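Local coordinates for protein Exo-beta-1,3-glucanase (Streptomyces sp. SirexAA-E, PDB 4PEY) that hydrolyses laminarin and laminarioligosaccharides from their non-reducing ends as a secreted exo-beta-1,3-glucanase, yielding glucose and laminaribiose, at residues V334-D340 and L368-R374; R54-M58 and L310-T314; V516-F522 and V557-P561. The protein carries 1 engineered substitution. Where two conformers were deposited one is given. Residues are numbered along the deposited sequence.

Contact 1 of 3, residues V334-D340 and L368-R374; sequences VAGLLVD and LQDVFVR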
# COMPACT_ATOMS: atom_id res chain seq x y z
N VAL A 334 11.51 -4.71 -2.84
CA VAL A 334 10.51 -4.65 -3.90
C VAL A 334 9.65 -3.43 -3.63
O VAL A 334 9.17 -3.25 -2.51
CB VAL A 334 9.63 -5.91 -3.95
CG1 VAL A 334 8.67 -5.86 -5.12
CG2 VAL A 334 10.50 -7.16 -4.02
N ALA A 335 9.48 -2.56 -4.63
CA ALA A 335 8.83 -1.28 -4.39
C ALA A 335 8.06 -0.76 -5.59
O ALA A 335 8.59 -0.71 -6.70
CB ALA A 335 9.87 -0.23 -3.98
N GLY A 336 6.81 -0.36 -5.37
CA GLY A 336 6.05 0.38 -6.37
C GLY A 336 5.58 -0.43 -7.56
O GLY A 336 5.65 0.05 -8.69
N LEU A 337 5.10 -1.64 -7.30
CA LEU A 337 4.60 -2.51 -8.36
C LEU A 337 3.17 -2.95 -8.09
O LEU A 337 2.81 -3.22 -6.95
CB LEU A 337 5.47 -3.76 -8.49
CG LEU A 337 6.92 -3.52 -8.92
CD1 LEU A 337 7.76 -4.78 -8.70
CD2 LEU A 337 6.95 -3.11 -10.39
N LEU A 338 2.37 -3.04 -9.16
CA LEU A 338 1.05 -3.65 -9.09
C LEU A 338 1.12 -5.03 -9.73
O LEU A 338 1.55 -5.16 -10.87
CB LEU A 338 0.01 -2.78 -9.81
CG LEU A 338 -1.39 -3.37 -10.07
CD1 LEU A 338 -2.11 -3.73 -8.77
CD2 LEU A 338 -2.23 -2.39 -10.88
N VAL A 339 0.71 -6.06 -8.99
CA VAL A 339 0.60 -7.40 -9.54
C VAL A 339 -0.87 -7.66 -9.82
O VAL A 339 -1.69 -7.57 -8.92
CB VAL A 339 1.17 -8.48 -8.58
CG1 VAL A 339 0.96 -9.88 -9.17
CG2 VAL A 339 2.65 -8.22 -8.34
N ASP A 340 -1.18 -7.95 -11.08
CA ASP A 340 -2.55 -8.00 -11.58
C ASP A 340 -2.83 -9.42 -12.07
O ASP A 340 -2.22 -9.86 -13.05
CB ASP A 340 -2.70 -6.96 -12.70
CG ASP A 340 -4.14 -6.70 -13.11
OD1 ASP A 340 -5.07 -6.98 -12.33
OD2 ASP A 340 -4.32 -6.17 -14.23
N LEU A 368 8.63 -5.47 1.17
CA LEU A 368 7.66 -5.11 0.14
C LEU A 368 7.11 -3.74 0.49
O LEU A 368 6.61 -3.55 1.60
CB LEU A 368 6.51 -6.11 0.06
CG LEU A 368 6.79 -7.60 -0.14
CD1 LEU A 368 5.47 -8.35 -0.24
CD2 LEU A 368 7.63 -7.83 -1.38
N GLN A 369 7.21 -2.79 -0.43
CA GLN A 369 6.73 -1.42 -0.20
C GLN A 369 5.93 -0.92 -1.39
O GLN A 369 6.42 -0.99 -2.52
CB GLN A 369 7.89 -0.48 0.08
CG GLN A 369 8.54 -0.74 1.42
CD GLN A 369 9.77 0.11 1.63
OE1 GLN A 369 10.79 -0.07 0.94
NE2 GLN A 369 9.70 1.03 2.58
N ASP A 370 4.72 -0.41 -1.15
CA ASP A 370 3.86 0.02 -2.26
C ASP A 370 3.78 -1.11 -3.27
O ASP A 370 3.96 -0.89 -4.47
CB ASP A 370 4.36 1.30 -2.93
CG ASP A 370 4.40 2.49 -1.98
OD1 ASP A 370 3.72 2.46 -0.93
OD2 ASP A 370 5.11 3.47 -2.30
N VAL A 371 3.55 -2.31 -2.77
CA VAL A 371 3.25 -3.45 -3.61
C VAL A 371 1.74 -3.67 -3.51
O VAL A 371 1.18 -3.83 -2.42
CB VAL A 371 4.03 -4.70 -3.18
CG1 VAL A 371 3.52 -5.94 -3.91
CG2 VAL A 371 5.52 -4.48 -3.43
N PHE A 372 1.10 -3.62 -4.66
CA PHE A 372 -0.35 -3.73 -4.72
C PHE A 372 -0.71 -4.97 -5.50
O PHE A 372 -0.01 -5.35 -6.45
CB PHE A 372 -0.94 -2.46 -5.36
CG PHE A 372 -0.39 -1.19 -4.77
CD1 PHE A 372 -0.41 -0.99 -3.39
CD2 PHE A 372 0.20 -0.23 -5.57
CE1 PHE A 372 0.11 0.15 -2.83
CE2 PHE A 372 0.72 0.93 -5.01
CZ PHE A 372 0.68 1.13 -3.64
N VAL A 373 -1.78 -5.64 -5.10
CA VAL A 373 -2.25 -6.81 -5.82
C VAL A 373 -3.71 -6.61 -6.17
O VAL A 373 -4.49 -6.11 -5.35
CB VAL A 373 -2.06 -8.10 -5.00
CG1 VAL A 373 -2.59 -9.31 -5.77
CG2 VAL A 373 -0.58 -8.29 -4.65
N ARG A 374 -4.07 -6.95 -7.40
CA ARG A 374 -5.45 -6.86 -7.87
C ARG A 374 -5.89 -8.19 -8.46
O ARG A 374 -5.14 -8.79 -9.25
CB ARG A 374 -5.61 -5.75 -8.91
CG ARG A 374 -6.98 -5.76 -9.59
CD ARG A 374 -7.18 -4.52 -10.44
NE ARG A 374 -6.36 -4.54 -11.65
CZ ARG A 374 -6.04 -3.45 -12.35
NH1 ARG A 374 -6.47 -2.25 -11.94
NH2 ARG A 374 -5.31 -3.55 -13.45
O HOH W 1 11.08 -2.40 -0.47
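Val-334 is a knob seated between Leu-368 and Val-371. Its CB meets Leu-368 CD2 at 3.8 Å and its CG1 meets Val-371 CG2 at 3.8 Å, so it fills the notch between those two side chains. Val-339 and Val-373 follow on the same face, which packs inward on Leu-349. Beneath them the chains run parallel in register, with Phe-372 N to Leu-337 O (2.9 Å), Val-339 N to Phe-372 O (2.7 Å) and Arg-374 N to Val-339 O (2.9 Å). These are successive coils of a parallel beta-helix, the fold of family GH55. Both coils turn the same corner, at Gly-336 and Asp-370, each with positive phi; before it, Gln-369 N binds Val-334 O (2.9 Å) and Gly-336 N binds Gln-369 O (2.9 Å). On the opposite face, looking away from the coil interior, Leu-338 fills a second hollow: its CD1 lies 3.8 Å from Phe-372 CB and 4.0 Å from Arg-374 CB, while CD2 covers one face of the guanidinium. Asp-340 closes the edge of that group in a two-pronged salt bridge, OD1 to Arg-374 NE (2.8 Å) and OD2 to Arg-374 NH2 (2.9 Å). The arginine also lies against the substrate-binding Trp-402, and Asp-370 reaches Arg-135 in the first half of the chain.

Contact 2 of 3, residues R54-M58 and L310-T314; sequences RYALM and LGLAT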
# COMPACT_ATOMS: atom_id res chain seq x y z
N ARG A 54 0.06 4.01 -18.46
CA ARG A 54 0.86 4.20 -17.25
C ARG A 54 1.78 5.40 -17.43
O ARG A 54 2.40 5.53 -18.48
CB ARG A 54 1.72 2.96 -16.95
CG ARG A 54 0.94 1.67 -16.71
CD ARG A 54 0.19 1.75 -15.40
NE ARG A 54 -0.39 0.47 -14.99
CZ ARG A 54 -1.59 0.02 -15.36
NH1 ARG A 54 -2.36 0.74 -16.17
NH2 ARG A 54 -2.03 -1.15 -14.92
N TYR A 55 1.92 6.24 -16.40
CA TYR A 55 2.75 7.44 -16.50
C TYR A 55 3.54 7.72 -15.25
O TYR A 55 2.98 7.66 -14.14
CB TYR A 55 1.90 8.68 -16.81
CG TYR A 55 1.14 8.63 -18.09
CD1 TYR A 55 -0.15 8.10 -18.14
CD2 TYR A 55 1.68 9.13 -19.26
CE1 TYR A 55 -0.86 8.06 -19.31
CE2 TYR A 55 0.97 9.10 -20.45
CZ TYR A 55 -0.30 8.56 -20.46
OH TYR A 55 -1.01 8.53 -21.63
N ALA A 56 4.81 8.09 -15.41
CA ALA A 56 5.59 8.65 -14.31
C ALA A 56 5.97 10.08 -14.66
O ALA A 56 6.51 10.33 -15.74
CB ALA A 56 6.84 7.82 -14.02
N LEU A 57 5.68 11.00 -13.74
CA LEU A 57 6.05 12.41 -13.90
C LEU A 57 7.21 12.68 -12.95
O LEU A 57 7.08 12.53 -11.74
CB LEU A 57 4.87 13.33 -13.58
CG LEU A 57 3.52 12.95 -14.21
CD1 LEU A 57 2.41 13.88 -13.71
CD2 LEU A 57 3.62 12.96 -15.73
N MET A 58 8.36 13.07 -13.51
CA MET A 58 9.58 13.24 -12.73
C MET A 58 10.10 14.66 -12.87
O MET A 58 10.24 15.15 -13.99
CB MET A 58 10.65 12.24 -13.17
CG MET A 58 10.35 10.81 -12.77
SD MET A 58 10.61 10.59 -11.01
CE MET A 58 10.48 8.81 -10.85
N LEU A 310 8.17 2.36 -11.53
CA LEU A 310 7.74 3.73 -11.78
C LEU A 310 6.34 3.72 -12.39
O LEU A 310 5.99 2.79 -13.11
CB LEU A 310 8.71 4.45 -12.73
CG LEU A 310 10.20 4.42 -12.37
CD1 LEU A 310 11.04 5.07 -13.47
CD2 LEU A 310 10.42 5.11 -11.03
N GLY A 311 5.56 4.77 -12.14
CA GLY A 311 4.28 4.94 -12.83
C GLY A 311 3.31 3.78 -12.72
O GLY A 311 2.59 3.47 -13.68
N LEU A 312 3.30 3.11 -11.57
CA LEU A 312 2.41 1.97 -11.31
C LEU A 312 2.63 0.84 -12.32
O LEU A 312 1.69 0.19 -12.79
CB LEU A 312 0.94 2.43 -11.30
CG LEU A 312 0.41 2.92 -9.94
CD1 LEU A 312 0.36 1.77 -8.94
CD2 LEU A 312 1.23 4.10 -9.38
N ALA A 313 3.90 0.62 -12.64
CA ALA A 313 4.33 -0.53 -13.43
C ALA A 313 3.64 -1.80 -12.93
O ALA A 313 3.59 -2.06 -11.73
CB ALA A 313 5.85 -0.69 -13.38
N THR A 314 3.10 -2.57 -13.87
CA THR A 314 2.21 -3.66 -13.54
C THR A 314 2.70 -4.97 -14.13
O THR A 314 3.11 -5.01 -15.29
CB THR A 314 0.79 -3.35 -14.05
OG1 THR A 314 0.29 -2.20 -13.37
CG2 THR A 314 -0.17 -4.53 -13.84
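Arg-54 does the polar work. Its NE donates to Leu-312 O at 3.0 Å and its NH2 to Thr-314 OG1 at 3.0 Å, so one edge of the guanidinium reads two acceptors of 310-314. Thr-314 OG1 in turn donates to Leu-312 O (2.8 Å), which closes a small ring of polar atoms. NH1 of the same arginine binds Gly-51 O, and Tyr-74 makes a cation-pi contact with the group.

The acceptors are held in place by a tight turn: Ala-313 N bonds back to Leu-310 O (3.0 Å) across Gly-311 and Leu-312, both with left-handed backbone angles. The bend presses Gly-311 onto the strand, its CA 3.3 Å from Tyr-55 O and 4.2 Å from the CA of Ala-56. A beta-carbon at Gly-311 would run into the backbone of Tyr-55, so glycine suits the spot on that count as well as for its positive phi.

Further along, the contact is apolar. Ala-56 CB touches Leu-310 CB at 4.1 Å, and Met-58 CE reaches Leu-310 CD2 at 3.7 Å. Tyr-55 and Leu-57, the intervening residues of the strand, take the other face, where both touch Leu-25 of the neighbouring strand 24-27.

Some 250 residues separate the two segments in sequence. Strand 55-59 belongs to an early coil of the first beta-helix and 310-314 is a corner of the second, so this is the side-by-side junction of two beta-helical domains that characterises the GH55 fold.

Contact 3 of 3, residues V516-F522 and V557-P561; sequences VKPGVKF and VVSFP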
# COMPACT_ATOMS: atom_id res chain seq x y z
N VAL A 516 -6.42 -17.36 22.67
CA VAL A 516 -6.40 -16.57 23.89
C VAL A 516 -5.17 -16.98 24.71
O VAL A 516 -5.20 -17.98 25.43
CB VAL A 516 -7.70 -16.75 24.71
CG1 VAL A 516 -7.66 -15.88 25.94
CG2 VAL A 516 -8.90 -16.40 23.85
N LYS A 517 -4.10 -16.21 24.54
CA LYS A 517 -2.79 -16.50 25.12
C LYS A 517 -2.15 -15.17 25.54
O LYS A 517 -2.37 -14.15 24.88
CB LYS A 517 -1.88 -17.22 24.11
CG LYS A 517 -2.35 -18.61 23.68
CD LYS A 517 -1.40 -19.21 22.63
CE LYS A 517 -1.85 -20.59 22.17
NZ LYS A 517 -0.92 -21.19 21.17
N PRO A 518 -1.36 -15.19 26.62
CA PRO A 518 -0.77 -13.96 27.17
C PRO A 518 0.06 -13.18 26.16
O PRO A 518 0.10 -11.95 26.22
CB PRO A 518 0.12 -14.47 28.31
CG PRO A 518 -0.44 -15.79 28.67
CD PRO A 518 -1.02 -16.37 27.43
N GLY A 519 0.71 -13.88 25.23
CA GLY A 519 1.60 -13.25 24.28
C GLY A 519 0.95 -12.85 22.97
O GLY A 519 1.62 -12.31 22.09
N VAL A 520 -0.35 -13.11 22.84
CA VAL A 520 -1.10 -12.75 21.64
C VAL A 520 -2.02 -11.59 22.00
O VAL A 520 -3.02 -11.78 22.69
CB VAL A 520 -1.90 -13.95 21.09
CG1 VAL A 520 -2.81 -13.53 19.93
CG2 VAL A 520 -0.95 -15.07 20.66
N LYS A 521 -1.68 -10.39 21.54
CA LYS A 521 -2.33 -9.18 22.03
C LYS A 521 -2.80 -8.28 20.91
O LYS A 521 -2.13 -8.14 19.89
CB LYS A 521 -1.36 -8.39 22.94
CG LYS A 521 -0.90 -9.17 24.15
CD LYS A 521 -0.14 -8.32 25.15
CE LYS A 521 1.06 -7.65 24.53
NZ LYS A 521 1.85 -6.96 25.60
N PHE A 522 -3.97 -7.67 21.11
CA PHE A 522 -4.48 -6.67 20.17
C PHE A 522 -4.87 -5.39 20.87
O PHE A 522 -5.32 -5.39 22.03
CB PHE A 522 -5.68 -7.21 19.38
CG PHE A 522 -5.30 -8.30 18.42
CD1 PHE A 522 -5.49 -9.63 18.76
CD2 PHE A 522 -4.73 -8.00 17.20
CE1 PHE A 522 -5.12 -10.64 17.89
CE2 PHE A 522 -4.35 -9.00 16.32
CZ PHE A 522 -4.56 -10.32 16.66
N VAL A 557 -13.24 -2.96 20.39
CA VAL A 557 -12.59 -3.61 21.52
C VAL A 557 -11.25 -2.91 21.73
O VAL A 557 -10.43 -2.87 20.83
CB VAL A 557 -12.37 -5.12 21.28
CG1 VAL A 557 -11.39 -5.70 22.29
CG2 VAL A 557 -13.71 -5.87 21.35
N VAL A 558 -11.04 -2.34 22.92
CA VAL A 558 -9.80 -1.60 23.18
C VAL A 558 -8.60 -2.53 23.38
O VAL A 558 -7.51 -2.28 22.85
CB VAL A 558 -9.94 -0.67 24.41
CG1 VAL A 558 -8.61 0.01 24.71
CG2 VAL A 558 -11.04 0.36 24.18
N SER A 559 -8.80 -3.59 24.16
CA SER A 559 -7.73 -4.54 24.48
C SER A 559 -8.19 -5.98 24.38
O SER A 559 -9.28 -6.32 24.86
CB SER A 559 -7.18 -4.32 25.89
OG SER A 559 -6.63 -3.03 26.04
N PHE A 560 -7.33 -6.81 23.80
CA PHE A 560 -7.51 -8.26 23.76
C PHE A 560 -6.17 -8.91 24.09
O PHE A 560 -5.13 -8.45 23.62
CB PHE A 560 -8.01 -8.69 22.38
CG PHE A 560 -8.13 -10.18 22.21
CD1 PHE A 560 -9.33 -10.83 22.46
CD2 PHE A 560 -7.04 -10.94 21.79
CE1 PHE A 560 -9.43 -12.21 22.30
CE2 PHE A 560 -7.14 -12.31 21.63
CZ PHE A 560 -8.34 -12.94 21.89
N PRO A 561 -6.17 -10.00 24.88
CA PRO A 561 -7.34 -10.65 25.48
C PRO A 561 -7.79 -9.95 26.76
O PRO A 561 -7.18 -8.96 27.18
CB PRO A 561 -6.83 -12.06 25.79
CG PRO A 561 -5.37 -11.87 26.04
CD PRO A 561 -4.93 -10.75 25.13
OXT PRO A 561 -8.77 -10.36 27.38
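The segment 557-561 enters from an antiparallel partnership further up strand 520-529, where the backbone of Val-557 pairs with Leu-525 and that of Val-558 with Asp-524. The chain then bends through Val-558 and Ser-559. The CA-to-CB bond of Ser-559 points away from 516-522, and the residue contributes its backbone: its CA lies 3.5 Å from Phe-522 O, close enough for a CA-H...O contact.

Phe-560 is where the segments really join. Its N donates to Phe-522 O (3.0 Å) and its O accepts from Phe-522 N (2.9 Å), a hydrogen-bonded antiparallel pair. Both phenyl groups therefore rise from the same face. They meet at 3.6 Å between Phe-560 CD2 and Phe-522 CD1, with that CD2 near the plane of the Phe-522 ring. Beyond it, Phe-560 CZ reaches Val-516 CG2 at 4.0 Å. Phe-522 continues inward onto Tyr-480 and Val-482, while Phe-560 lies on Asn-541 and Ile-543.

Pro-561, after a cis peptide bond, ends the chain. Its ring sits beside the two ends of the type I turn Lys-517 to Val-520, itself closed by Val-520 N to Lys-517 O (3.1 Å). The proline CD sits 3.3 Å from Val-520 O, and its CB packs 3.9 Å from Val-516 CG1.

Strand 520-529 pairs in parallel with 489-498 on its other side, like the coils before it. The C-terminal strand reverses that direction, an antiparallel strand added to the sheet beyond the last parallel strand of the second beta-helix.

How the contacts relate
Contacts 1 and 2 are buried and adjoin: Leu-338 N lies 3.0 Å from Ala-313 O, a probable hydrogen bond, and Thr-314 CG2 packs 3.7 Å from Asp-340 CB. The corner that meets the first domain in contact 2 thus leads into the coil just before 334-340. Contact 3 lies at the partly exposed C-terminal end, its centre about 31 Å from that of contact 1, though both reach the same sheet. Chemistry follows place: within a domain, contact 1 is a parallel backbone ladder with a buried salt bridge; between domains, contact 2 combines one arginine, a glycine pressed on the strand backbone and a few apolar side chains; at the end, contact 3 has a single antiparallel pair with aromatic and proline packing.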